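Local coordinates for probable oxidoreductase protein (Rhizobium etli, PDB 4FB5) that probably works as an oxidoreductase of the Gfo/Idh/MocA family, with a Rossmann-type domain expected to bind a nicotinamide adenine dinucleotide cofactor, at residues Leu59-Glu64 with Phe79-Ala84; Leu42-Val47 with Glu55-Val60; Val121-Pro126 with Ala148-Asn153; Glu109-Ala114 with Glu135-Thr140. All blocks are in the same frame, centred on the assembly; numbering follows the deposited sequence.

Contact 1 (Leu59-Glu64 with Phe79-Ala84); sequences LVHLAE and FEKATA
Leu59-Ala63 and Lys81-Thr83 run parallel, their axes 4.7 Å apart and inclined by 15°; the firm bond between them is Lys81 N to Val60 O at 2.7 Å, while Glu80 N reaches Leu59 O at a longer 3.3 Å. Just before the second strand, Phe79 holds CG anti to its carbonyl carbon (chi1 -81°), which sets the ring between two leucines. Leu59 CB stands over the centre of one face, 3.5 Å from the centroid, and Leu62 CD1 covers the opposite face nearer the rim, 3.9 Å from Phe79 CD2. A large flat hydrocarbon suits this buried slot, and an alanine in its place would probably open a gap between the two leucines and leave Leu62 CD1 freer to turn. His61 and Lys81 project from the other side of the sheet. The imidazole carries Lys81 CB over one face, 4.2 Å from the ring centre. At its edge NE2 makes a hydrogen bond of 3.0 Å with Thr83 OG1, which lies in the ring plane, and ND1 bonds Asp92, so both nitrogens fix the ring's rotation. Lys81 runs on, extended, beside Val60 CG1 to a salt bridge with Glu94. Parallel strands 58-63 and 81-83, joined through helix 70-77 as a beta-alpha-beta unit, are the second and third strands of a Rossmann sheet, with 81-83 outermost within the chain.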
loop_
_atom_site.group_PDB
_atom_site.type_symbol
_atom_site.label_atom_id
_atom_site.label_comp_id
_atom_site.label_asym_id
_atom_site.label_seq_id
_atom_site.Cartn_x
_atom_site.Cartn_y
_atom_site.Cartn_z
ATOM N N LEU A 59 -32.769 -22.467 -16.828
ATOM C CA LEU A 59 -31.824 -23.458 -16.334
ATOM C C LEU A 59 -32.592 -24.734 -16.372
ATOM O O LEU A 59 -33.517 -24.955 -15.575
ATOM C CB LEU A 59 -31.333 -23.133 -14.903
ATOM C CG LEU A 59 -31.104 -21.649 -14.557
ATOM C CD1 LEU A 59 -30.971 -21.399 -13.058
ATOM C CD2 LEU A 59 -29.935 -21.057 -15.323
ATOM N N VAL A 60 -32.197 -25.568 -17.320
ATOM C CA VAL A 60 -32.998 -26.683 -17.751
ATOM C C VAL A 60 -32.466 -28.014 -17.250
ATOM O O VAL A 60 -33.172 -28.733 -16.542
ATOM C CB VAL A 60 -33.069 -26.692 -19.268
ATOM C CG1 VAL A 60 -33.864 -27.896 -19.766
ATOM C CG2 VAL A 60 -33.695 -25.398 -19.768
ATOM N N HIS A 61 -31.215 -28.319 -17.584
ATOM C CA HIS A 61 -30.663 -29.649 -17.394
ATOM C C HIS A 61 -29.313 -29.556 -16.702
ATOM O O HIS A 61 -28.586 -28.589 -16.917
ATOM C CB HIS A 61 -30.458 -30.261 -18.778
ATOM C CG HIS A 61 -30.744 -31.731 -18.866
ATOM N ND1 HIS A 61 -31.626 -32.258 -19.791
ATOM C CD2 HIS A 61 -30.248 -32.787 -18.175
ATOM C CE1 HIS A 61 -31.657 -33.574 -19.668
ATOM N NE2 HIS A 61 -30.836 -33.922 -18.693
ATOM N N LEU A 62 -28.952 -30.579 -15.925
ATOM C CA LEU A 62 -27.706 -30.565 -15.165
ATOM C C LEU A 62 -27.154 -31.965 -14.939
ATOM O O LEU A 62 -27.911 -32.864 -14.630
ATOM C CB LEU A 62 -27.937 -29.881 -13.816
ATOM C CG LEU A 62 -26.796 -29.656 -12.815
ATOM C CD1 LEU A 62 -27.226 -28.649 -11.781
ATOM C CD2 LEU A 62 -26.396 -30.956 -12.139
ATOM N N ALA A 63 -25.834 -32.126 -15.041
ATOM C CA ALA A 63 -25.176 -33.432 -14.934
ATOM C C ALA A 63 -24.023 -33.427 -13.951
ATOM O O ALA A 63 -23.431 -32.386 -13.743
ATOM C CB ALA A 63 -24.663 -33.849 -16.286
ATOM N N GLU A 64 -23.689 -34.592 -13.375
ATOM C CA GLU A 64 -22.512 -34.732 -12.485
ATOM C C GLU A 64 -21.740 -36.081 -12.524
ATOM O O GLU A 64 -22.202 -37.117 -12.026
ATOM C CB GLU A 64 -22.879 -34.353 -11.049
ATOM C CG GLU A 64 -21.673 -34.143 -10.149
ATOM C CD GLU A 64 -20.832 -32.901 -10.511
ATOM O OE1 GLU A 64 -21.292 -32.089 -11.351
ATOM O OE2 GLU A 64 -19.714 -32.729 -9.948
ATOM N N PHE A 79 -32.221 -25.719 -11.322
ATOM C CA PHE A 79 -32.404 -26.421 -12.595
ATOM C C PHE A 79 -33.552 -27.417 -12.545
ATOM O O PHE A 79 -33.717 -28.142 -11.558
ATOM C CB PHE A 79 -31.152 -27.217 -12.933
ATOM C CG PHE A 79 -30.077 -26.407 -13.535
ATOM C CD1 PHE A 79 -29.789 -26.523 -14.880
ATOM C CD2 PHE A 79 -29.354 -25.506 -12.764
ATOM C CE1 PHE A 79 -28.791 -25.757 -15.455
ATOM C CE2 PHE A 79 -28.352 -24.735 -13.328
ATOM C CZ PHE A 79 -28.068 -24.862 -14.673
ATOM N N GLU A 80 -34.297 -27.482 -13.644
ATOM C CA GLU A 80 -35.508 -28.293 -13.744
ATOM C C GLU A 80 -35.204 -29.794 -13.737
ATOM O O GLU A 80 -35.738 -30.537 -12.913
ATOM C CB GLU A 80 -36.335 -27.855 -14.966
ATOM C CG GLU A 80 -36.947 -26.433 -14.801
ATOM C CD GLU A 80 -37.276 -25.694 -16.122
ATOM O OE1 GLU A 80 -37.669 -26.351 -17.117
ATOM O OE2 GLU A 80 -37.171 -24.439 -16.159
ATOM N N LYS A 81 -34.300 -30.221 -14.607
ATOM C CA LYS A 81 -33.948 -31.623 -14.721
ATOM C C LYS A 81 -32.530 -31.880 -14.221
ATOM O O LYS A 81 -31.663 -31.031 -14.387
ATOM C CB LYS A 81 -34.046 -32.069 -16.187
ATOM C CG LYS A 81 -35.416 -31.862 -16.815
ATOM C CD LYS A 81 -35.321 -31.709 -18.321
ATOM C CE LYS A 81 -36.467 -30.835 -18.826
ATOM N NZ LYS A 81 -36.381 -30.732 -20.304
ATOM N N ALA A 82 -32.320 -33.059 -13.621
ATOM C CA ALA A 82 -30.992 -33.633 -13.335
ATOM C C ALA A 82 -30.749 -34.919 -14.200
ATOM O O ALA A 82 -31.660 -35.342 -14.937
ATOM C CB ALA A 82 -30.885 -33.950 -11.865
ATOM N N THR A 83 -29.535 -35.499 -14.127
ATOM C CA THR A 83 -29.135 -36.803 -14.732
ATOM C C THR A 83 -27.662 -37.023 -14.485
ATOM O O THR A 83 -26.944 -36.080 -14.179
ATOM C CB THR A 83 -29.271 -36.902 -16.272
ATOM O OG1 THR A 83 -29.128 -35.604 -16.855
ATOM C CG2 THR A 83 -30.614 -37.565 -16.701
ATOM N N ALA A 84 -27.205 -38.262 -14.635
ATOM C CA ALA A 84 -25.775 -38.571 -14.502
ATOM C C ALA A 84 -25.215 -39.067 -15.841
ATOM O O ALA A 84 -24.092 -39.564 -15.931
ATOM C CB ALA A 84 -25.527 -39.569 -13.369
#

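Contact 2 (Leu42-Val47 with Glu55-Val60)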
loop_
_atom_site.group_PDB
_atom_site.type_symbol
_atom_site.label_atom_id
_atom_site.label_comp_id
_atom_site.label_asym_id
_atom_site.label_seq_id
_atom_site.Cartn_x
_atom_site.Cartn_y
_atom_site.Cartn_z
ATOM N N LEU A 42 -24.412 -19.366 -11.044
ATOM C CA LEU A 42 -24.725 -18.104 -10.464
ATOM C C LEU A 42 -24.739 -17.048 -11.546
ATOM O O LEU A 42 -25.523 -16.085 -11.501
ATOM C CB LEU A 42 -23.669 -17.756 -9.439
ATOM C CG LEU A 42 -23.790 -18.384 -8.054
ATOM C CD1 LEU A 42 -22.581 -17.956 -7.226
ATOM C CD2 LEU A 42 -25.074 -17.993 -7.389
ATOM N N ALA A 43 -23.860 -17.225 -12.513
ATOM C CA ALA A 43 -23.794 -16.291 -13.603
ATOM C C ALA A 43 -25.094 -16.340 -14.425
ATOM O O ALA A 43 -25.770 -15.294 -14.608
ATOM C CB ALA A 43 -22.541 -16.549 -14.482
ATOM N N TRP A 44 -25.456 -17.540 -14.888
ATOM C CA TRP A 44 -26.677 -17.709 -15.712
ATOM C C TRP A 44 -27.904 -17.185 -14.949
ATOM O O TRP A 44 -28.780 -16.508 -15.522
ATOM C CB TRP A 44 -26.889 -19.171 -16.156
ATOM C CG TRP A 44 -25.976 -19.688 -17.237
ATOM C CD1 TRP A 44 -25.057 -20.721 -17.138
ATOM C CD2 TRP A 44 -25.885 -19.207 -18.581
ATOM N NE1 TRP A 44 -24.410 -20.905 -18.352
ATOM C CE2 TRP A 44 -24.915 -19.994 -19.252
ATOM C CE3 TRP A 44 -26.533 -18.187 -19.289
ATOM C CZ2 TRP A 44 -24.591 -19.785 -20.591
ATOM C CZ3 TRP A 44 -26.214 -17.990 -20.626
ATOM C CH2 TRP A 44 -25.256 -18.781 -21.263
ATOM N N ASN A 45 -27.931 -17.431 -13.645
ATOM C CA ASN A 45 -29.045 -16.979 -12.829
ATOM C C ASN A 45 -29.082 -15.471 -12.626
ATOM O O ASN A 45 -30.045 -14.971 -12.057
ATOM C CB ASN A 45 -29.038 -17.723 -11.491
ATOM C CG ASN A 45 -30.206 -17.376 -10.601
ATOM O OD1 ASN A 45 -31.377 -17.569 -10.972
ATOM N ND2 ASN A 45 -29.903 -16.891 -9.384
ATOM N N ALA A 46 -28.081 -14.722 -13.099
ATOM C CA ALA A 46 -28.028 -13.306 -12.723
ATOM C C ALA A 46 -27.832 -12.319 -13.840
ATOM O O ALA A 46 -28.148 -11.150 -13.670
ATOM C CB ALA A 46 -26.971 -13.082 -11.669
ATOM N N VAL A 47 -27.275 -12.759 -14.956
ATOM C CA VAL A 47 -27.032 -11.861 -16.075
ATOM C C VAL A 47 -28.156 -10.890 -16.276
ATOM O O VAL A 47 -27.910 -9.676 -16.410
ATOM C CB VAL A 47 -26.937 -12.554 -17.432
ATOM C CG1 VAL A 47 -25.600 -12.293 -18.054
ATOM C CG2 VAL A 47 -27.314 -14.037 -17.362
ATOM N N GLU A 55 -32.646 -11.833 -22.381
ATOM C CA GLU A 55 -33.750 -12.738 -22.135
ATOM C C GLU A 55 -33.375 -13.705 -20.993
ATOM O O GLU A 55 -32.352 -14.379 -21.072
ATOM C CB GLU A 55 -34.043 -13.483 -23.458
ATOM C CG GLU A 55 -35.539 -13.535 -23.908
ATOM C CD GLU A 55 -36.156 -12.155 -24.252
ATOM O OE1 GLU A 55 -37.067 -11.720 -23.514
ATOM O OE2 GLU A 55 -35.747 -11.513 -25.252
ATOM N N ARG A 56 -34.206 -13.761 -19.943
ATOM C CA ARG A 56 -33.955 -14.622 -18.769
ATOM C C ARG A 56 -33.451 -15.965 -19.211
ATOM O O ARG A 56 -34.152 -16.703 -19.862
ATOM C CB ARG A 56 -35.227 -14.809 -17.918
ATOM C CG ARG A 56 -35.005 -15.198 -16.433
ATOM C CD ARG A 56 -34.939 -13.952 -15.456
ATOM N NE ARG A 56 -34.618 -14.253 -14.037
ATOM C CZ ARG A 56 -33.720 -15.152 -13.598
ATOM N NH1 ARG A 56 -32.982 -15.880 -14.450
ATOM N NH2 ARG A 56 -33.543 -15.318 -12.288
ATOM N N PRO A 57 -32.209 -16.287 -18.899
ATOM C CA PRO A 57 -31.911 -17.639 -19.273
ATOM C C PRO A 57 -32.689 -18.580 -18.389
ATOM O O PRO A 57 -33.085 -18.219 -17.274
ATOM C CB PRO A 57 -30.425 -17.747 -18.994
ATOM C CG PRO A 57 -29.945 -16.365 -19.207
ATOM C CD PRO A 57 -30.996 -15.531 -18.577
ATOM N N ARG A 58 -32.924 -19.764 -18.942
ATOM C CA ARG A 58 -33.702 -20.838 -18.327
ATOM C C ARG A 58 -32.753 -22.013 -18.079
ATOM O O ARG A 58 -32.024 -22.467 -18.994
ATOM C CB ARG A 58 -34.885 -21.248 -19.237
ATOM C CG ARG A 58 -35.959 -22.126 -18.584
ATOM C CD ARG A 58 -37.232 -22.198 -19.455
ATOM N NE ARG A 58 -37.200 -23.254 -20.485
ATOM C CZ ARG A 58 -37.723 -24.484 -20.358
ATOM N NH1 ARG A 58 -38.322 -24.868 -19.230
ATOM N NH2 ARG A 58 -37.641 -25.348 -21.372
ATOM N N LEU A 59 -32.769 -22.467 -16.828
ATOM C CA LEU A 59 -31.824 -23.458 -16.334
ATOM C C LEU A 59 -32.592 -24.734 -16.372
ATOM O O LEU A 59 -33.517 -24.955 -15.575
ATOM C CB LEU A 59 -31.333 -23.133 -14.903
ATOM C CG LEU A 59 -31.104 -21.649 -14.557
ATOM C CD1 LEU A 59 -30.971 -21.399 -13.058
ATOM C CD2 LEU A 59 -29.935 -21.057 -15.323
ATOM N N VAL A 60 -32.197 -25.568 -17.320
ATOM C CA VAL A 60 -32.998 -26.683 -17.751
ATOM C C VAL A 60 -32.466 -28.014 -17.250
ATOM O O VAL A 60 -33.172 -28.733 -16.542
ATOM C CB VAL A 60 -33.069 -26.692 -19.268
ATOM C CG1 VAL A 60 -33.864 -27.896 -19.766
ATOM C CG2 VAL A 60 -33.695 -25.398 -19.768
#
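Trp44 reaches from helix 35-44 to Leu59 and Pro57. Its CB, set by the backbone, lies 3.7 Å from Leu59 CD2; with CG anti to the carbonyl carbon (chi1 -74°) the indole then runs across the proline. Further out, CE3 presents the ring edge to Pro57 CG, 3.9 Å away and near the indole plane. NE1 leaves the contact to bond Ser99 OG, and the ring meets that of Trp122 with planes at about 85°. A large aromatic with one polar nitrogen therefore fits a buried place that is mostly apolar. Pro57, compact and stiff, is also touched by Val47, whose CG2 comes within 4.0 Å of Pro57 CG. The polar part is slighter: Arg56, bent at chi2, brings NH2 to Asn45 OD1 in a weak but straight bond of 3.4 Å, the oxygen lying at the edge of the guanidinium and the amide plane turned 50° from it. A leucine in place of Arg56 would probably leave Asn45 OD1 without this weak donor, though the ND2 side of the amide keeps its own partner. Asn45 also faces the subunit interface, where its O accepts from Asn45 ND2 of the second subunit, and Arg56 packs on that same Asn45. The contact thus closes helix 35-44 over the start of strand 58-63, with strand 27-31 touching Trp44 and Pro57, and helix 344-358 touching Trp44 and Val47.

Contact 3 (Val121-Pro126 with Ala148-Asn153); sequences VWCEKP and AALGYN
Lys125 lays its CB over one face of the Tyr152 ring, 4.0 Å from CZ; beyond that the chain bends and leads away, so that NZ forms a salt bridge with Asp209 while CB packs on the aromatic. Helix 206-221 touches both side chains. Upstream, the backbones pair as parallel strands whose axes approach to 4.7 Å. Ala149 carries the pairing: its N gives a bond of 2.7 Å to Val121 O, nearly in line with the carbonyl, and its O accepts from Cys123 N at 2.9 Å. Gly151 N continues toward Cys123 O, but this bond is bent and weak. Apolar residues suit this buried face, which Val121 and Ala148 share with Cys123 and Leu150, and Leu150 CD2 lies 4.1 Å from Cys123 CB. The two strands are the ends of a beta-alpha-beta unit whose connection is helix 131-143, the last such unit of the Rossmann sheet. Glu124, Lys125 and Pro126, with a cis peptide before the proline, match the Glu-Lys-Pro signature of the Gfo/Idh/MocA family, which in relatives lies beside the cofactor and substrate; a similar setting is probable here. On the other face of the sheet, Trp122 holds CG anti to its backbone N (chi1 -170°), which brings the CD1 edge of the indole near Ala149 O, and NE1 bonds Glu349. Gly151, centre of an inverse gamma turn, sits where a side chain would point toward 121-126. Glu124 OE1 is gripped by His40 NE2 and Lys346 NZ.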
loop_
_atom_site.group_PDB
_atom_site.type_symbol
_atom_site.label_atom_id
_atom_site.label_comp_id
_atom_site.label_asym_id
_atom_site.label_seq_id
_atom_site.Cartn_x
_atom_site.Cartn_y
_atom_site.Cartn_z
ATOM N N VAL A 121 -21.189 -23.547 -26.753
ATOM C CA VAL A 121 -20.337 -24.047 -25.694
ATOM C C VAL A 121 -19.595 -22.963 -24.909
ATOM O O VAL A 121 -18.917 -22.084 -25.477
ATOM C CB VAL A 121 -19.353 -25.058 -26.246
ATOM C CG1 VAL A 121 -18.254 -25.305 -25.252
ATOM C CG2 VAL A 121 -20.073 -26.340 -26.523
ATOM N N TRP A 122 -19.759 -23.034 -23.592
ATOM C CA TRP A 122 -19.030 -22.217 -22.619
ATOM C C TRP A 122 -18.234 -23.177 -21.800
ATOM O O TRP A 122 -18.752 -23.891 -20.954
ATOM C CB TRP A 122 -20.004 -21.466 -21.722
ATOM C CG TRP A 122 -19.396 -20.440 -20.863
ATOM C CD1 TRP A 122 -18.111 -20.002 -20.897
ATOM C CD2 TRP A 122 -20.053 -19.685 -19.842
ATOM N NE1 TRP A 122 -17.920 -19.036 -19.946
ATOM C CE2 TRP A 122 -19.099 -18.817 -19.289
ATOM C CE3 TRP A 122 -21.348 -19.674 -19.325
ATOM C CZ2 TRP A 122 -19.401 -17.937 -18.257
ATOM C CZ3 TRP A 122 -21.643 -18.790 -18.270
ATOM C CH2 TRP A 122 -20.670 -17.945 -17.758
ATOM N N CYS A 123 -16.954 -23.196 -22.092
ATOM C CA CYS A 123 -16.077 -24.220 -21.599
ATOM C C CYS A 123 -15.020 -23.589 -20.724
ATOM O O CYS A 123 -14.492 -22.529 -21.060
ATOM C CB CYS A 123 -15.430 -24.926 -22.773
ATOM S SG CYS A 123 -14.435 -26.377 -22.353
ATOM N N GLU A 124 -14.717 -24.240 -19.609
ATOM C CA GLU A 124 -13.641 -23.807 -18.751
ATOM C C GLU A 124 -12.340 -24.061 -19.440
ATOM O O GLU A 124 -12.236 -24.960 -20.272
ATOM C CB GLU A 124 -13.678 -24.505 -17.385
ATOM C CG GLU A 124 -14.654 -23.846 -16.438
ATOM C CD GLU A 124 -14.492 -22.324 -16.414
ATOM O OE1 GLU A 124 -15.512 -21.610 -16.548
ATOM O OE2 GLU A 124 -13.327 -21.842 -16.267
ATOM N N LYS A 125 -11.357 -23.239 -19.109
ATOM C CA LYS A 125 -10.024 -23.434 -19.600
ATOM C C LYS A 125 -9.517 -24.736 -18.962
ATOM O O LYS A 125 -10.005 -25.122 -17.909
ATOM C CB LYS A 125 -9.195 -22.207 -19.245
ATOM C CG LYS A 125 -8.097 -22.405 -18.221
ATOM C CD LYS A 125 -8.515 -22.329 -16.762
ATOM C CE LYS A 125 -7.266 -22.498 -15.929
ATOM N NZ LYS A 125 -7.468 -23.459 -14.846
ATOM N N PRO A 126 -8.607 -25.468 -19.634
ATOM C CA PRO A 126 -8.094 -25.212 -20.954
ATOM C C PRO A 126 -8.992 -25.943 -21.957
ATOM O O PRO A 126 -10.107 -26.380 -21.599
ATOM C CB PRO A 126 -6.698 -25.869 -20.902
ATOM C CG PRO A 126 -6.491 -26.327 -19.469
ATOM C CD PRO A 126 -7.907 -26.632 -19.085
ATOM N N ALA A 148 -18.481 -20.869 -29.540
ATOM C CA ALA A 148 -17.709 -21.614 -28.533
ATOM C C ALA A 148 -16.719 -20.720 -27.768
ATOM O O ALA A 148 -15.718 -20.244 -28.336
ATOM C CB ALA A 148 -16.971 -22.786 -29.172
ATOM N N ALA A 149 -16.984 -20.520 -26.478
ATOM C CA ALA A 149 -16.181 -19.605 -25.640
ATOM C C ALA A 149 -15.438 -20.312 -24.516
ATOM O O ALA A 149 -15.827 -21.368 -24.044
ATOM C CB ALA A 149 -17.064 -18.511 -25.077
ATOM N N LEU A 150 -14.350 -19.709 -24.089
ATOM C CA LEU A 150 -13.608 -20.215 -22.963
ATOM C C LEU A 150 -13.709 -19.272 -21.788
ATOM O O LEU A 150 -13.954 -18.082 -21.976
ATOM C CB LEU A 150 -12.175 -20.398 -23.366
ATOM C CG LEU A 150 -12.081 -21.536 -24.343
ATOM C CD1 LEU A 150 -10.866 -21.381 -25.179
ATOM C CD2 LEU A 150 -12.059 -22.807 -23.565
ATOM N N GLY A 151 -13.526 -19.809 -20.582
ATOM C CA GLY A 151 -13.652 -19.045 -19.353
ATOM C C GLY A 151 -12.327 -18.427 -18.971
ATOM O O GLY A 151 -11.663 -18.832 -17.994
ATOM N N TYR A 152 -11.926 -17.441 -19.752
ATOM C CA TYR A 152 -10.803 -16.634 -19.379
ATOM C C TYR A 152 -11.392 -15.376 -18.754
ATOM O O TYR A 152 -11.405 -14.326 -19.394
ATOM C CB TYR A 152 -9.935 -16.308 -20.603
ATOM C CG TYR A 152 -9.078 -17.459 -21.052
ATOM C CD1 TYR A 152 -8.017 -17.897 -20.271
ATOM C CD2 TYR A 152 -9.327 -18.131 -22.266
ATOM C CE1 TYR A 152 -7.220 -18.974 -20.678
ATOM C CE2 TYR A 152 -8.554 -19.215 -22.667
ATOM C CZ TYR A 152 -7.494 -19.627 -21.860
ATOM O OH TYR A 152 -6.677 -20.678 -22.218
ATOM N N ASN A 153 -11.861 -15.462 -17.512
ATOM C CA ASN A 153 -12.657 -14.362 -16.930
ATOM C C ASN A 153 -11.906 -13.098 -16.520
ATOM O O ASN A 153 -12.467 -12.027 -16.539
ATOM C CB ASN A 153 -13.460 -14.862 -15.754
ATOM C CG ASN A 153 -12.676 -15.797 -14.912
ATOM O OD1 ASN A 153 -12.926 -17.002 -14.939
ATOM N ND2 ASN A 153 -11.657 -15.285 -14.225
#

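Contact 4 (Glu109-Ala114 with Glu135-Thr140); sequences EMAIAA and ERMLAT
Ile112 turns its CG1 anti to the carbonyl carbon (chi1 -70°) and keeps CD1 extended beyond it, which carries the branch across to Met137; Met137, present as selenomethionine, bends at chi3 (65°) and swings its CE back to Ala111. The partners belong to two neighbouring helices of the Rossmann domain, 107-116 and 131-143, which lead into and out of strand 120-123 and run nearly parallel, 14° apart with axes 9.6 Å from each other. Ala111 CB meets Met137 CE at 3.7 Å, a small residue set where the long flexible chain comes in. Ile112 CD1 lies 4.0 Å from Met137 CG, the two side chains crossing at about a right angle, and its CG1 touches Thr140 OG1 at 3.8 Å. The beta-branched isoleucine thus fills the groove between Met137 and Thr140, one turn apart, while Phe367 of helix 367-385 packs on Met137. Thr140 can face this apolar neighbour because its hydroxyl is already engaged within its own helix: OG1 gives its hydrogen to Arg136 O at 3.1 Å, and Thr140 N reaches the same oxygen from the opposite face of the carbonyl plane.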
loop_
_atom_site.group_PDB
_atom_site.type_symbol
_atom_site.label_atom_id
_atom_site.label_comp_id
_atom_site.label_asym_id
_atom_site.label_seq_id
_atom_site.Cartn_x
_atom_site.Cartn_y
_atom_site.Cartn_z
ATOM N N GLU A 109 -14.063 -34.117 -25.293
ATOM C CA GLU A 109 -15.127 -35.085 -25.554
ATOM C C GLU A 109 -16.491 -34.418 -25.524
ATOM O O GLU A 109 -17.335 -34.597 -26.402
ATOM C CB GLU A 109 -15.061 -36.147 -24.466
ATOM C CG GLU A 109 -15.112 -37.606 -24.934
ATOM C CD GLU A 109 -15.130 -38.587 -23.739
ATOM O OE1 GLU A 109 -14.713 -38.166 -22.624
ATOM O OE2 GLU A 109 -15.561 -39.761 -23.916
HETATM N N MSE A 110 -16.677 -33.600 -24.514
HETATM C CA MSE A 110 -17.970 -33.065 -24.242
HETATM C C MSE A 110 -18.275 -31.899 -25.144
HETATM O O MSE A 110 -19.329 -31.849 -25.774
HETATM C CB MSE A 110 -18.045 -32.680 -22.780
HETATM C CG MSE A 110 -17.668 -33.834 -21.847
HETATM SE SE MSE A 110 -18.147 -33.423 -19.999
HETATM C CE MSE A 110 -17.736 -35.120 -19.110
ATOM N N ALA A 111 -17.343 -30.968 -25.233
ATOM C CA ALA A 111 -17.558 -29.783 -26.040
ATOM C C ALA A 111 -17.877 -30.163 -27.494
ATOM O O ALA A 111 -18.719 -29.539 -28.148
ATOM C CB ALA A 111 -16.340 -28.902 -25.968
ATOM N N ILE A 112 -17.180 -31.183 -27.985
ATOM C CA ILE A 112 -17.398 -31.716 -29.315
ATOM C C ILE A 112 -18.765 -32.395 -29.420
ATOM O O ILE A 112 -19.568 -32.059 -30.299
ATOM C CB ILE A 112 -16.294 -32.680 -29.712
ATOM C CG1 ILE A 112 -14.998 -31.896 -29.942
ATOM C CG2 ILE A 112 -16.691 -33.430 -30.966
ATOM C CD1 ILE A 112 -13.766 -32.751 -30.165
ATOM N N ALA A 113 -19.061 -33.325 -28.519
ATOM C CA ALA A 113 -20.371 -33.930 -28.582
ATOM C C ALA A 113 -21.406 -32.816 -28.537
ATOM O O ALA A 113 -22.432 -32.893 -29.196
ATOM C CB ALA A 113 -20.566 -34.897 -27.472
ATOM N N ALA A 114 -21.134 -31.756 -27.793
ATOM C CA ALA A 114 -22.090 -30.664 -27.697
ATOM C C ALA A 114 -22.234 -29.953 -29.031
ATOM O O ALA A 114 -23.343 -29.769 -29.536
ATOM C CB ALA A 114 -21.681 -29.685 -26.611
ATOM N N GLU A 135 -7.025 -28.835 -31.502
ATOM C CA GLU A 135 -7.227 -28.693 -32.951
ATOM C C GLU A 135 -8.582 -29.244 -33.342
ATOM O O GLU A 135 -9.405 -28.519 -33.892
ATOM C CB GLU A 135 -6.115 -29.382 -33.744
ATOM C CG GLU A 135 -4.775 -28.754 -33.557
ATOM C CD GLU A 135 -3.738 -29.323 -34.491
ATOM O OE1 GLU A 135 -3.243 -30.439 -34.219
ATOM O OE2 GLU A 135 -3.392 -28.643 -35.489
ATOM N N ARG A 136 -8.829 -30.504 -32.983
ATOM C CA ARG A 136 -10.115 -31.160 -33.219
ATOM C C ARG A 136 -11.269 -30.372 -32.672
ATOM O O ARG A 136 -12.319 -30.294 -33.304
ATOM C CB ARG A 136 -10.128 -32.551 -32.596
ATOM C CG ARG A 136 -10.599 -33.638 -33.572
ATOM C CD ARG A 136 -10.510 -35.032 -32.996
ATOM N NE ARG A 136 -9.156 -35.319 -32.520
ATOM C CZ ARG A 136 -8.889 -35.770 -31.293
ATOM N NH1 ARG A 136 -9.879 -35.996 -30.420
ATOM N NH2 ARG A 136 -7.629 -35.993 -30.936
HETATM N N MSE A 137 -11.085 -29.764 -31.506
HETATM C CA MSE A 137 -12.206 -29.047 -30.917
HETATM C C MSE A 137 -12.560 -27.853 -31.794
HETATM O O MSE A 137 -13.743 -27.550 -32.032
HETATM C CB MSE A 137 -11.908 -28.628 -29.490
HETATM C CG MSE A 137 -11.676 -29.798 -28.521
HETATM SE SE MSE A 137 -11.072 -29.262 -26.680
HETATM C CE MSE A 137 -12.699 -28.304 -26.174
ATOM N N LEU A 138 -11.519 -27.199 -32.306
ATOM C CA LEU A 138 -11.710 -26.025 -33.132
ATOM C C LEU A 138 -12.334 -26.388 -34.495
ATOM O O LEU A 138 -13.354 -25.807 -34.918
ATOM C CB LEU A 138 -10.386 -25.308 -33.309
ATOM C CG LEU A 138 -10.536 -24.109 -34.235
ATOM C CD1 LEU A 138 -11.546 -23.037 -33.684
ATOM C CD2 LEU A 138 -9.143 -23.568 -34.562
ATOM N N ALA A 139 -11.701 -27.367 -35.154
ATOM C CA ALA A 139 -12.193 -27.916 -36.405
ATOM C C ALA A 139 -13.677 -28.127 -36.235
ATOM O O ALA A 139 -14.470 -27.520 -36.985
ATOM C CB ALA A 139 -11.483 -29.204 -36.758
ATOM N N THR A 140 -14.074 -28.899 -35.218
ATOM C CA THR A 140 -15.497 -29.042 -34.978
ATOM C C THR A 140 -16.136 -27.671 -35.003
ATOM O O THR A 140 -16.848 -27.365 -35.950
ATOM C CB THR A 140 -15.853 -29.716 -33.677
ATOM O OG1 THR A 140 -15.272 -31.022 -33.631
ATOM C CG2 THR A 140 -17.350 -29.819 -33.554
#

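All four contacts lie in the Rossmann domain, and contacts 1, 2 and 3 bear on one parallel sheet. Contacts 1 and 2 share Leu59 and Val60 on strand 58-63, and the salt bridge Glu80 OE1 to Arg58 NH1, 2.7 Å, ties them; their centres are 14 Å apart. Contact 3 closes the far end of the sheet, about 20 Å from contact 1 between centres. It touches contact 2 by Ala43 CB against Trp122 CH2, and contact 4 by Val121 CG2 against Ala114 CB at 3.7 Å. Glu64 of contact 1 touches the glycine-rich pattern of the first strand-turn-helix, probably the dinucleotide site, and Glu124 of contact 3 lies near it.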